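Local atomic coordinates of ethylbenzene dehydrogenase alpha-subunit (Aromatoleum aromaticum, PDB entry 2IVF), a protein that forms the alpha subunit of a molybdenum enzyme of the molybdopterin oxidoreductase family, carrying two pterin dinucleotide cofactors and an iron/sulfur cluster. Residues Val366-Phe378 with Asp801-Gln813. Residues are numbered along the deposited sequence; the frame is centred on the assembly and turned at random.
Sequences VRKASRGTLKLDF and DKKVFPTHTRRAQ
R811 reaches the carbonyl of S370 with both terminal nitrogens, part of a loop-to-loop contact that ties the turn after hairpin strand 365-369 to the segment following helix 796-800. S370 also forms an ST turn, its OG accepting from G372 N. R811 grips S370 O end-on, its NH2 at 2.8 Å and its NH1 at 2.9 Å, with the oxygen lying in the guanidinium plane. T809 O takes a further bond from R811 NH1 in that plane, so the group's rotation is fixed. Apolar groups lie over both its faces: L374 CD2 over the centre of one, A369 CB toward the rim of the other. With CG anti to the carbonyl carbon and CD1 extended beyond it (chi2 174°), L374 CD1 comes to 3.8 Å from F805 CE1, the two side chains crossing at nearly a right angle. L374 N donates to K802 O at 3.0 Å, a nearly straight bond (165°). R810 NH1 bonds to R371 O from above the carbonyl plane. R371 NH2 lies over the face of the R810 guanidinium, toward its rim, 3.1 Å from R810 NH2, with the planes 41° apart; D521, salt-bridged to both arginines, probably offsets their like charges. A water takes a bond from R371 NH2 at 2.9 Å and lies 3.0 Å from T807 O.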
loop_
_atom_site.group_PDB
_atom_site.type_symbol
_atom_site.label_atom_id
_atom_site.label_comp_id
_atom_site.label_asym_id
_atom_site.label_seq_id
_atom_site.Cartn_x
_atom_site.Cartn_y
_atom_site.Cartn_z
ATOM N N VAL A 366 -40.817 28.994 27.459
ATOM C CA VAL A 366 -39.695 29.118 26.547
ATOM C C VAL A 366 -38.654 29.972 27.282
ATOM O O VAL A 366 -39.025 30.923 27.998
ATOM C CB VAL A 366 -40.201 29.767 25.198
ATOM C CG1 VAL A 366 -39.978 31.289 25.167
ATOM C CG2 VAL A 366 -39.581 29.139 24.031
ATOM N N ARG A 367 -37.383 29.589 27.175
ATOM C CA ARG A 367 -36.238 30.345 27.709
ATOM C C ARG A 367 -35.124 30.394 26.676
ATOM O O ARG A 367 -34.815 29.385 26.049
ATOM C CB ARG A 367 -35.651 29.693 28.968
ATOM C CG ARG A 367 -36.631 29.566 30.126
ATOM C CD ARG A 367 -35.956 29.068 31.401
ATOM N NE ARG A 367 -35.240 30.128 32.101
ATOM C CZ ARG A 367 -34.492 29.936 33.185
ATOM N NH1 ARG A 367 -34.350 28.726 33.715
ATOM N NH2 ARG A 367 -33.883 30.969 33.745
ATOM N N LYS A 368 -34.507 31.563 26.534
ATOM C CA LYS A 368 -33.466 31.785 25.552
ATOM C C LYS A 368 -32.325 30.832 25.805
ATOM O O LYS A 368 -31.883 30.674 26.942
ATOM C CB LYS A 368 -32.978 33.230 25.593
ATOM C CG LYS A 368 -33.949 34.188 24.941
ATOM C CD LYS A 368 -33.456 35.626 24.932
ATOM C CE LYS A 368 -34.578 36.567 24.557
ATOM N NZ LYS A 368 -34.083 37.931 24.274
ATOM N N ALA A 369 -31.917 30.150 24.743
ATOM C CA ALA A 369 -30.704 29.344 24.737
ATOM C C ALA A 369 -29.530 30.292 24.425
ATOM O O ALA A 369 -29.568 31.060 23.442
ATOM C CB ALA A 369 -30.806 28.236 23.692
ATOM N N SER A 370 -28.502 30.263 25.275
ATOM C CA SER A 370 -27.405 31.203 25.129
ATOM C C SER A 370 -26.643 30.946 23.841
ATOM O O SER A 370 -26.321 29.804 23.517
ATOM C CB SER A 370 -26.467 31.154 26.328
ATOM O OG SER A 370 -25.215 31.756 26.030
ATOM N N ARG A 371 -26.351 32.032 23.132
ATOM C CA ARG A 371 -25.485 32.013 21.967
ATOM C C ARG A 371 -24.002 32.026 22.321
ATOM O O ARG A 371 -23.173 31.822 21.447
ATOM C CB ARG A 371 -25.750 33.220 21.082
ATOM C CG ARG A 371 -27.197 33.338 20.614
ATOM C CD ARG A 371 -27.347 34.339 19.505
ATOM N NE ARG A 371 -26.642 33.936 18.294
ATOM C CZ ARG A 371 -25.676 34.633 17.702
ATOM N NH1 ARG A 371 -25.278 35.799 18.185
ATOM N NH2 ARG A 371 -25.113 34.159 16.605
ATOM N N GLY A 372 -23.670 32.270 23.588
ATOM C CA GLY A 372 -22.288 32.530 23.985
ATOM C C GLY A 372 -21.622 31.400 24.727
ATOM O O GLY A 372 -20.388 31.324 24.767
ATOM N N THR A 373 -22.409 30.513 25.313
ATOM C CA THR A 373 -21.860 29.349 25.985
ATOM C C THR A 373 -22.848 28.177 25.880
ATOM O O THR A 373 -24.053 28.375 25.703
ATOM C CB THR A 373 -21.579 29.636 27.495
ATOM O OG1 THR A 373 -20.975 28.491 28.092
ATOM C CG2 THR A 373 -22.842 29.927 28.246
ATOM N N LEU A 374 -22.328 26.973 26.002
ATOM C CA LEU A 374 -23.161 25.785 26.014
ATOM C C LEU A 374 -23.531 25.391 27.434
ATOM O O LEU A 374 -24.293 24.462 27.646
ATOM C CB LEU A 374 -22.432 24.612 25.363
ATOM C CG LEU A 374 -21.956 24.763 23.917
ATOM C CD1 LEU A 374 -21.120 23.535 23.539
ATOM C CD2 LEU A 374 -23.128 24.948 22.955
ATOM N N LYS A 375 -22.974 26.094 28.412
ATOM C CA LYS A 375 -23.179 25.755 29.793
ATOM C C LYS A 375 -24.655 25.961 30.142
ATOM O O LYS A 375 -25.247 26.991 29.792
ATOM C CB LYS A 375 -22.259 26.617 30.656
ATOM C CG LYS A 375 -22.252 26.232 32.106
ATOM C CD LYS A 375 -21.296 27.090 32.903
ATOM C CE LYS A 375 -21.348 26.687 34.370
ATOM N NZ LYS A 375 -20.814 25.316 34.458
ATOM N N LEU A 376 -25.231 24.989 30.836
ATOM C CA LEU A 376 -26.629 25.005 31.185
ATOM C C LEU A 376 -26.776 25.321 32.664
ATOM O O LEU A 376 -26.020 24.816 33.498
ATOM C CB LEU A 376 -27.260 23.628 30.915
ATOM C CG LEU A 376 -27.361 23.154 29.462
ATOM C CD1 LEU A 376 -27.937 21.758 29.403
ATOM C CD2 LEU A 376 -28.175 24.093 28.586
ATOM N N ASP A 377 -27.775 26.117 32.984
ATOM C CA ASP A 377 -28.109 26.356 34.383
ATOM C C ASP A 377 -29.464 25.724 34.734
ATOM O O ASP A 377 -29.996 25.962 35.812
ATOM C CB ASP A 377 -28.008 27.839 34.718
ATOM C CG ASP A 377 -28.952 28.699 33.920
ATOM O OD1 ASP A 377 -29.745 28.168 33.127
ATOM O OD2 ASP A 377 -28.903 29.934 34.101
ATOM N N PHE A 378 -29.994 24.916 33.813
ATOM C CA PHE A 378 -31.189 24.109 34.050
ATOM C C PHE A 378 -31.257 23.061 32.965
ATOM O O PHE A 378 -30.558 23.177 31.976
ATOM C CB PHE A 378 -32.441 24.976 33.994
ATOM C CG PHE A 378 -32.884 25.305 32.608
ATOM C CD1 PHE A 378 -32.282 26.311 31.902
ATOM C CD2 PHE A 378 -33.900 24.605 32.011
ATOM C CE1 PHE A 378 -32.680 26.608 30.616
ATOM C CE2 PHE A 378 -34.308 24.909 30.735
ATOM C CZ PHE A 378 -33.699 25.904 30.038
ATOM N N ASP A 801 -15.042 23.048 28.362
ATOM C CA ASP A 801 -15.129 24.492 28.478
ATOM C C ASP A 801 -16.477 25.059 28.064
ATOM O O ASP A 801 -16.750 26.242 28.230
ATOM C CB ASP A 801 -14.011 25.148 27.640
ATOM C CG ASP A 801 -12.635 24.934 28.246
ATOM O OD1 ASP A 801 -12.591 24.545 29.433
ATOM O OD2 ASP A 801 -11.635 25.167 27.525
ATOM N N LYS A 802 -17.295 24.215 27.468
ATOM C CA LYS A 802 -18.610 24.594 27.009
ATOM C C LYS A 802 -18.535 25.631 25.907
ATOM O O LYS A 802 -19.414 26.470 25.781
ATOM C CB LYS A 802 -19.486 25.053 28.167
ATOM C CG LYS A 802 -19.482 24.101 29.345
ATOM C CD LYS A 802 -19.923 22.691 28.989
ATOM C CE LYS A 802 -19.619 21.714 30.148
ATOM N NZ LYS A 802 -19.898 20.311 29.746
ATOM N N LYS A 803 -17.467 25.550 25.129
ATOM C CA LYS A 803 -17.274 26.446 24.000
ATOM C C LYS A 803 -18.309 26.162 22.892
ATOM O O LYS A 803 -18.517 25.008 22.470
ATOM C CB LYS A 803 -15.846 26.347 23.456
ATOM C CG LYS A 803 -15.460 27.490 22.542
ATOM C CD LYS A 803 -14.077 27.291 21.876
ATOM C CE LYS A 803 -13.662 28.478 21.014
ATOM N NZ LYS A 803 -12.202 28.446 20.645
ATOM N N VAL A 804 -18.917 27.235 22.415
ATOM C CA VAL A 804 -19.910 27.174 21.344
ATOM C C VAL A 804 -19.297 26.659 20.045
ATOM O O VAL A 804 -18.064 26.703 19.843
ATOM C CB VAL A 804 -20.620 28.564 21.114
ATOM C CG1 VAL A 804 -21.453 28.967 22.358
ATOM C CG2 VAL A 804 -19.631 29.687 20.763
ATOM N N PHE A 805 -20.167 26.179 19.159
ATOM C CA PHE A 805 -19.761 25.692 17.867
ATOM C C PHE A 805 -20.021 26.767 16.846
ATOM O O PHE A 805 -20.967 27.549 17.001
ATOM C CB PHE A 805 -20.591 24.475 17.476
ATOM C CG PHE A 805 -20.270 23.261 18.238
ATOM C CD1 PHE A 805 -20.822 23.042 19.493
ATOM C CD2 PHE A 805 -19.415 22.331 17.705
ATOM C CE1 PHE A 805 -20.535 21.867 20.190
ATOM C CE2 PHE A 805 -19.103 21.183 18.387
ATOM C CZ PHE A 805 -19.672 20.948 19.628
ATOM N N PRO A 806 -19.176 26.826 15.793
ATOM C CA PRO A 806 -19.415 27.848 14.781
ATOM C C PRO A 806 -20.536 27.469 13.789
ATOM O O PRO A 806 -20.292 27.274 12.580
ATOM C CB PRO A 806 -18.052 27.977 14.126
ATOM C CG PRO A 806 -17.527 26.554 14.146
ATOM C CD PRO A 806 -17.952 26.036 15.499
ATOM N N THR A 807 -21.757 27.380 14.311
ATOM C CA THR A 807 -22.919 26.958 13.543
ATOM C C THR A 807 -24.056 27.987 13.746
ATOM O O THR A 807 -24.015 28.784 14.669
ATOM C CB THR A 807 -23.466 25.578 13.997
ATOM O OG1 THR A 807 -23.840 25.614 15.377
ATOM C CG2 THR A 807 -22.516 24.450 13.757
ATOM N N HIS A 808 -25.042 27.951 12.853
ATOM C CA HIS A 808 -26.304 28.679 12.984
ATOM C C HIS A 808 -26.852 28.725 14.429
ATOM O O HIS A 808 -27.162 29.815 14.957
ATOM C CB HIS A 808 -27.325 28.019 12.071
ATOM C CG HIS A 808 -28.570 28.819 11.857
ATOM N ND1 HIS A 808 -28.570 30.043 11.216
ATOM C CD2 HIS A 808 -29.866 28.560 12.174
ATOM C CE1 HIS A 808 -29.808 30.507 11.159
ATOM N NE2 HIS A 808 -30.616 29.620 11.722
ATOM N N THR A 809 -26.994 27.547 15.019
ATOM C CA THR A 809 -27.542 27.346 16.377
ATOM C C THR A 809 -26.536 27.499 17.509
ATOM O O THR A 809 -26.915 27.429 18.702
ATOM C CB THR A 809 -28.129 25.941 16.535
ATOM O OG1 THR A 809 -27.107 24.953 16.325
ATOM C CG2 THR A 809 -29.313 25.724 15.577
ATOM N N ARG A 810 -25.266 27.678 17.140
ATOM C CA ARG A 810 -24.119 27.688 18.067
ATOM C C ARG A 810 -23.859 26.342 18.742
ATOM O O ARG A 810 -23.052 26.231 19.669
ATOM C CB ARG A 810 -24.243 28.774 19.114
ATOM C CG ARG A 810 -24.004 30.171 18.560
ATOM C CD ARG A 810 -22.496 30.430 18.296
ATOM N NE ARG A 810 -22.312 31.613 17.442
ATOM C CZ ARG A 810 -22.179 32.849 17.895
ATOM N NH1 ARG A 810 -22.196 33.090 19.188
ATOM N NH2 ARG A 810 -22.042 33.866 17.048
ATOM N N ARG A 811 -24.557 25.326 18.262
ATOM C CA ARG A 811 -24.451 23.987 18.798
ATOM C C ARG A 811 -24.158 22.970 17.720
ATOM O O ARG A 811 -24.095 23.287 16.531
ATOM C CB ARG A 811 -25.732 23.632 19.534
ATOM C CG ARG A 811 -25.921 24.480 20.773
ATOM C CD ARG A 811 -27.369 24.894 21.038
ATOM N NE ARG A 811 -27.367 25.464 22.375
ATOM C CZ ARG A 811 -26.972 26.699 22.675
ATOM N NH1 ARG A 811 -26.654 27.564 21.721
ATOM N NH2 ARG A 811 -26.957 27.086 23.940
ATOM N N ALA A 812 -23.869 21.739 18.154
ATOM C CA ALA A 812 -23.672 20.647 17.214
ATOM C C ALA A 812 -25.085 20.412 16.689
ATOM O O ALA A 812 -25.966 20.078 17.459
ATOM C CB ALA A 812 -23.129 19.445 17.886
ATOM N N GLN A 813 -25.268 20.606 15.396
ATOM C CA GLN A 813 -26.571 20.916 14.855
ATOM C C GLN A 813 -27.037 19.842 13.903
ATOM O O GLN A 813 -26.493 19.697 12.834
ATOM C CB GLN A 813 -26.515 22.239 14.142
ATOM C CG GLN A 813 -27.860 22.679 13.682
ATOM C CD GLN A 813 -27.866 24.045 13.083
ATOM O OE1 GLN A 813 -27.015 24.873 13.414
ATOM N NE2 GLN A 813 -28.841 24.309 12.214
HETATM O O HOH W 1 -27.456 31.216 17.038
HETATM O O HOH W 2 -24.712 31.664 15.088
HETATM O O HOH W 3 -18.316 29.695 24.123
HETATM O O HOH W 4 -18.424 28.683 27.597
HETATM O O HOH W 5 -26.382 24.600 25.706
#